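Local atomic coordinates of hydroxyethylthiazole kinase (Pyrococcus horikoshii, PDB entry 3HPD), a protein that probably phosphorylates the hydroxyl group of 4-methyl-5-(2-hydroxyethyl)thiazole with ATP and magnesium, a salvage step towards thiamine diphosphate. Residues V114-N120 / T160-T165; T151-R156 / Y170-G174. All blocks are in the same frame, centred on the assembly; numbering follows the deposited sequence.

Contact 1 of 2, residues V114-N120 / T160-T165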
loop_
_atom_site.group_PDB
_atom_site.type_symbol
_atom_site.label_atom_id
_atom_site.label_comp_id
_atom_site.label_asym_id
_atom_site.label_seq_id
_atom_site.Cartn_x
_atom_site.Cartn_y
_atom_site.Cartn_z
ATOM N N VAL A 114 -19.618 8.741 17.638
ATOM C CA VAL A 114 -19.399 8.574 16.206
ATOM C C VAL A 114 -20.775 8.536 15.550
ATOM O O VAL A 114 -21.790 8.388 16.232
ATOM C CB VAL A 114 -18.638 7.263 15.874
ATOM C CG1 VAL A 114 -17.335 7.202 16.655
ATOM C CG2 VAL A 114 -19.510 6.054 16.175
ATOM N N ASP A 115 -20.811 8.670 14.231
ATOM C CA ASP A 115 -22.071 8.665 13.505
ATOM C C ASP A 115 -22.394 7.308 12.905
ATOM O O ASP A 115 -23.557 6.983 12.683
ATOM C CB ASP A 115 -22.030 9.743 12.429
ATOM C CG ASP A 115 -21.932 11.131 13.025
ATOM O OD1 ASP A 115 -22.980 11.660 13.452
ATOM O OD2 ASP A 115 -20.810 11.680 13.096
ATOM N N VAL A 116 -21.355 6.521 12.648
ATOM C CA VAL A 116 -21.514 5.180 12.100
ATOM C C VAL A 116 -20.436 4.272 12.674
ATOM O O VAL A 116 -19.261 4.641 12.710
ATOM C CB VAL A 116 -21.381 5.151 10.552
ATOM C CG1 VAL A 116 -21.397 3.704 10.050
ATOM C CG2 VAL A 116 -22.519 5.926 9.909
ATOM N N LEU A 117 -20.849 3.102 13.151
ATOM C CA LEU A 117 -19.924 2.094 13.681
ATOM C C LEU A 117 -20.149 0.913 12.748
ATOM O O LEU A 117 -21.258 0.422 12.607
ATOM C CB LEU A 117 -20.287 1.704 15.121
ATOM C CG LEU A 117 -19.498 0.515 15.700
ATOM C CD1 LEU A 117 -18.018 0.848 15.776
ATOM C CD2 LEU A 117 -20.025 0.174 17.088
ATOM N N LYS A 118 -19.078 0.466 12.105
ATOM C CA LYS A 118 -19.172 -0.641 11.167
ATOM C C LYS A 118 -18.155 -1.745 11.381
ATOM O O LYS A 118 -16.976 -1.513 11.281
ATOM C CB LYS A 118 -18.968 -0.178 9.734
ATOM C CG LYS A 118 -19.163 -1.364 8.818
ATOM C CD LYS A 118 -18.305 -1.432 7.537
ATOM C CE LYS A 118 -16.752 -1.566 7.786
ATOM N NZ LYS A 118 -16.265 -2.677 8.709
ATOM N N GLY A 119 -18.605 -2.961 11.632
ATOM C CA GLY A 119 -17.687 -4.061 11.832
ATOM C C GLY A 119 -18.340 -5.406 11.655
ATOM O O GLY A 119 -19.538 -5.465 11.383
ATOM N N ASN A 120 -17.576 -6.488 11.799
ATOM C CA ASN A 120 -18.171 -7.813 11.662
ATOM C C ASN A 120 -18.792 -8.245 12.988
ATOM O O ASN A 120 -18.709 -7.529 13.986
ATOM C CB ASN A 120 -17.139 -8.849 11.190
ATOM C CG ASN A 120 -15.983 -9.014 12.152
ATOM O OD1 ASN A 120 -16.159 -8.999 13.370
ATOM N ND2 ASN A 120 -14.785 -9.193 11.604
ATOM N N THR A 160 -25.797 5.425 18.029
ATOM C CA THR A 160 -25.310 5.700 16.685
ATOM C C THR A 160 -25.885 4.667 15.726
ATOM O O THR A 160 -26.668 3.806 16.127
ATOM C CB THR A 160 -23.761 5.616 16.650
ATOM O OG1 THR A 160 -23.270 6.087 15.389
ATOM C CG2 THR A 160 -23.301 4.169 16.857
ATOM N N THR A 161 -25.512 4.769 14.456
ATOM C CA THR A 161 -25.958 3.808 13.462
ATOM C C THR A 161 -24.884 2.733 13.445
ATOM O O THR A 161 -23.691 3.037 13.391
ATOM C CB THR A 161 -26.083 4.445 12.063
ATOM O OG1 THR A 161 -27.280 5.231 12.008
ATOM C CG2 THR A 161 -26.129 3.371 10.976
ATOM N N VAL A 162 -25.307 1.478 13.507
ATOM C CA VAL A 162 -24.363 0.377 13.518
ATOM C C VAL A 162 -24.641 -0.589 12.388
ATOM O O VAL A 162 -25.792 -0.826 12.020
ATOM C CB VAL A 162 -24.427 -0.408 14.853
ATOM C CG1 VAL A 162 -23.526 -1.640 14.784
ATOM C CG2 VAL A 162 -24.017 0.494 16.007
ATOM N N ALA A 163 -23.569 -1.132 11.830
ATOM C CA ALA A 163 -23.686 -2.113 10.773
ATOM C C ALA A 163 -22.852 -3.315 11.185
ATOM O O ALA A 163 -21.681 -3.177 11.538
ATOM C CB ALA A 163 -23.171 -1.550 9.446
ATOM N N VAL A 164 -23.483 -4.483 11.188
ATOM C CA VAL A 164 -22.795 -5.725 11.495
ATOM C C VAL A 164 -22.752 -6.419 10.139
ATOM O O VAL A 164 -23.776 -6.867 9.621
ATOM C CB VAL A 164 -23.574 -6.596 12.504
ATOM C CG1 VAL A 164 -22.868 -7.934 12.678
ATOM C CG2 VAL A 164 -23.667 -5.881 13.846
ATOM N N THR A 165 -21.566 -6.473 9.551
ATOM C CA THR A 165 -21.394 -7.072 8.238
ATOM C C THR A 165 -21.276 -8.594 8.269
ATOM O O THR A 165 -20.838 -9.175 9.259
ATOM C CB THR A 165 -20.161 -6.473 7.543
ATOM O OG1 THR A 165 -18.991 -6.750 8.321
ATOM C CG2 THR A 165 -20.314 -4.964 7.417
HETATM O O HOH W 1 -16.650 -5.292 8.114
#

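Contact 2 of 2, residues T151-R156 / Y170-G174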
loop_
_atom_site.group_PDB
_atom_site.type_symbol
_atom_site.label_atom_id
_atom_site.label_comp_id
_atom_site.label_asym_id
_atom_site.label_seq_id
_atom_site.Cartn_x
_atom_site.Cartn_y
_atom_site.Cartn_z
ATOM N N THR A 151 -26.999 -5.822 16.066
ATOM C CA THR A 151 -26.956 -4.527 15.407
ATOM C C THR A 151 -27.804 -3.503 16.158
ATOM O O THR A 151 -27.346 -2.396 16.435
ATOM C CB THR A 151 -27.459 -4.638 13.958
ATOM O OG1 THR A 151 -26.723 -5.663 13.280
ATOM C CG2 THR A 151 -27.268 -3.323 13.221
ATOM N N MET A 152 -29.036 -3.880 16.493
ATOM C CA MET A 152 -29.943 -2.989 17.214
ATOM C C MET A 152 -29.453 -2.608 18.605
ATOM O O MET A 152 -29.456 -1.430 18.964
ATOM C CB MET A 152 -31.329 -3.618 17.368
ATOM C CG MET A 152 -32.279 -2.744 18.187
ATOM S SD MET A 152 -33.398 -3.652 19.277
ATOM C CE MET A 152 -32.864 -3.058 20.908
ATOM N N ASN A 153 -29.068 -3.607 19.396
ATOM C CA ASN A 153 -28.598 -3.348 20.755
ATOM C C ASN A 153 -27.363 -2.462 20.758
ATOM O O ASN A 153 -27.229 -1.577 21.605
ATOM C CB ASN A 153 -28.295 -4.657 21.494
ATOM C CG ASN A 153 -29.553 -5.425 21.858
ATOM O OD1 ASN A 153 -30.572 -4.832 22.204
ATOM N ND2 ASN A 153 -29.481 -6.751 21.801
ATOM N N ALA A 154 -26.465 -2.699 19.808
ATOM C CA ALA A 154 -25.247 -1.903 19.714
ATOM C C ALA A 154 -25.587 -0.470 19.319
ATOM O O ALA A 154 -24.985 0.475 19.822
ATOM C CB ALA A 154 -24.291 -2.520 18.696
ATOM N N ALA A 155 -26.557 -0.309 18.423
ATOM C CA ALA A 155 -26.961 1.022 17.980
ATOM C C ALA A 155 -27.527 1.839 19.139
ATOM O O ALA A 155 -27.251 3.034 19.263
ATOM C CB ALA A 155 -27.988 0.918 16.862
ATOM N N ARG A 156 -28.318 1.197 19.991
ATOM C CA ARG A 156 -28.897 1.896 21.132
ATOM C C ARG A 156 -27.830 2.124 22.202
ATOM O O ARG A 156 -27.769 3.187 22.823
ATOM C CB ARG A 156 -30.060 1.091 21.715
ATOM C CG ARG A 156 -31.152 0.796 20.705
ATOM C CD ARG A 156 -32.439 0.370 21.386
ATOM N NE ARG A 156 -33.489 0.090 20.411
ATOM C CZ ARG A 156 -34.788 0.227 20.653
ATOM N NH1 ARG A 156 -35.202 0.644 21.843
ATOM N NH2 ARG A 156 -35.673 -0.049 19.705
ATOM N N TYR A 170 -26.529 -6.205 8.337
ATOM C CA TYR A 170 -27.631 -5.564 9.043
ATOM C C TYR A 170 -27.173 -4.175 9.456
ATOM O O TYR A 170 -26.053 -3.996 9.940
ATOM C CB TYR A 170 -28.042 -6.379 10.272
ATOM C CG TYR A 170 -28.835 -7.602 9.897
ATOM C CD1 TYR A 170 -30.168 -7.495 9.503
ATOM C CD2 TYR A 170 -28.233 -8.857 9.853
ATOM C CE1 TYR A 170 -30.880 -8.610 9.071
ATOM C CE2 TYR A 170 -28.931 -9.971 9.420
ATOM C CZ TYR A 170 -30.253 -9.842 9.029
ATOM O OH TYR A 170 -30.941 -10.942 8.577
ATOM N N VAL A 171 -28.040 -3.194 9.243
ATOM C CA VAL A 171 -27.744 -1.807 9.583
ATOM C C VAL A 171 -28.926 -1.281 10.375
ATOM O O VAL A 171 -30.072 -1.461 9.964
ATOM C CB VAL A 171 -27.588 -0.946 8.313
ATOM C CG1 VAL A 171 -26.970 0.402 8.663
ATOM C CG2 VAL A 171 -26.742 -1.681 7.289
ATOM N N SER A 172 -28.652 -0.637 11.504
ATOM C CA SER A 172 -29.723 -0.100 12.332
ATOM C C SER A 172 -29.308 1.157 13.078
ATOM O O SER A 172 -28.141 1.321 13.441
ATOM C CB SER A 172 -30.179 -1.148 13.350
ATOM O OG SER A 172 -31.247 -0.655 14.147
ATOM N N ASP A 173 -30.270 2.046 13.298
ATOM C CA ASP A 173 -30.015 3.274 14.035
ATOM C C ASP A 173 -30.735 3.154 15.373
ATOM O O ASP A 173 -30.851 4.121 16.122
ATOM C CB ASP A 173 -30.524 4.496 13.260
ATOM C CG ASP A 173 -32.034 4.496 13.075
ATOM O OD1 ASP A 173 -32.698 3.519 13.478
ATOM O OD2 ASP A 173 -32.555 5.486 12.516
ATOM N N GLY A 174 -31.212 1.946 15.660
ATOM C CA GLY A 174 -31.914 1.696 16.905
ATOM C C GLY A 174 -33.422 1.661 16.752
ATOM O O GLY A 174 -34.119 1.032 17.549
#

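Contact 1 of 2, residues V114-N120 / T160-T165
Parallel strands satisfy their backbones in a staggered way, and residues 116-120 beside 161-165 illustrate it well. Leu117 N donates to Thr161 O (2.9 Å), and Leu117 O accepts from Ala163 N (2.9 Å); Gly119 then repeats the pattern, with its N on Ala163 O (3.1 Å) and its O receiving Thr165 N (2.9 Å). Val116 bonds backbone to backbone with Ile89 and Leu91, and Lys118 with Leu91, of strand 89-92, so strand 116-120 is bonded along both edges, as befits an inner strand of the ribokinase-like α/β core. At the entrance the pairing loosens: Thr161 N to Asp115 O is a weak 3.4 Å bond, and Thr160 OG1 lies 2.9 Å from both Val114 O and Asp115 O. Lys118 and Thr165 are both predicted to bind ATP; Lys118 NZ is salt-bridged to Asp92 and also donates to a water (2.7 Å), which is hydrogen-bonded to Thr165 OG1 (2.8 Å). Asn120 OD1 caps the following helix at Glu123 N.

Contact 2 of 2, residues T151-R156 / Y170-G174
Helix 144-157 runs over the sheet at a small angle to the strand beneath it: the axes of 151-156 and 170-172 approach to 7.8 Å and make 32° between their N-to-C directions. Beyond Ser172 the chain leaves the strand in a turn and comes closer to the helix, so that the CA atoms of Met152 and Gly174 are 5.1 Å apart. Gly174 has a positive phi of 101°, where a CB would jam against the preceding carbonyl oxygen and also crowd Arg156 CG, two separate reasons for a residue without a side chain.

Small groups fill the gap. Thr151 CG2 rests 3.6 Å from Ser172 CB, while its OG1, hydrogen-bonded back to Ala147 O in its own helix, lies 3.4 Å from Tyr170 CB. One turn on, Ala155 CB settles over the backbone of the turn, 3.4 Å from Ser172 O and 3.6 Å from Gly174 N. Val171 points away, to helix 210-231 across the sheet, as expected for a strand with a helix layer on each face. Ser172 OG accepts Gly174 N at 3.0 Å, forming an ST turn, and is also hydrogen-bonded to Thr177 at the start of the next strand. Asp173 is turned from the helix and salt-bridged to Arg175.

Between the two segments the polar link is slight, a weak bond from Arg156 NH2 to Gly174 O (2.9 Å). The contact rests mainly on Thr151 and Ala155, small side chains packed against backbone and CB atoms of strand and turn, whereas the turn's polar groups are satisfied largely within the turn and flanking strands.

Overall arrangement
The two contacts overlap along the chain: their segments come in the order 114-120, 151-156, 160-165 and 170-174, so they alternate. Their centres lie 8 Å apart, and strand 161-165 joins them. It pairs in parallel with 116-120 and antiparallel with 169-172, where Val162 N and Ser172 O (2.8 Å) and Val164 N and Tyr170 O (2.9 Å) probably form hydrogen bonds. Helix 144-157 leads into this strand and covers it as well as its neighbour, Thr151 touching Val164 and Ala154 touching Val162. Together the contacts mark where the sheet changes from parallel to antiparallel strands, contact 1 carrying predicted ATP-binding residues and contact 2 packing the helix layer alongside.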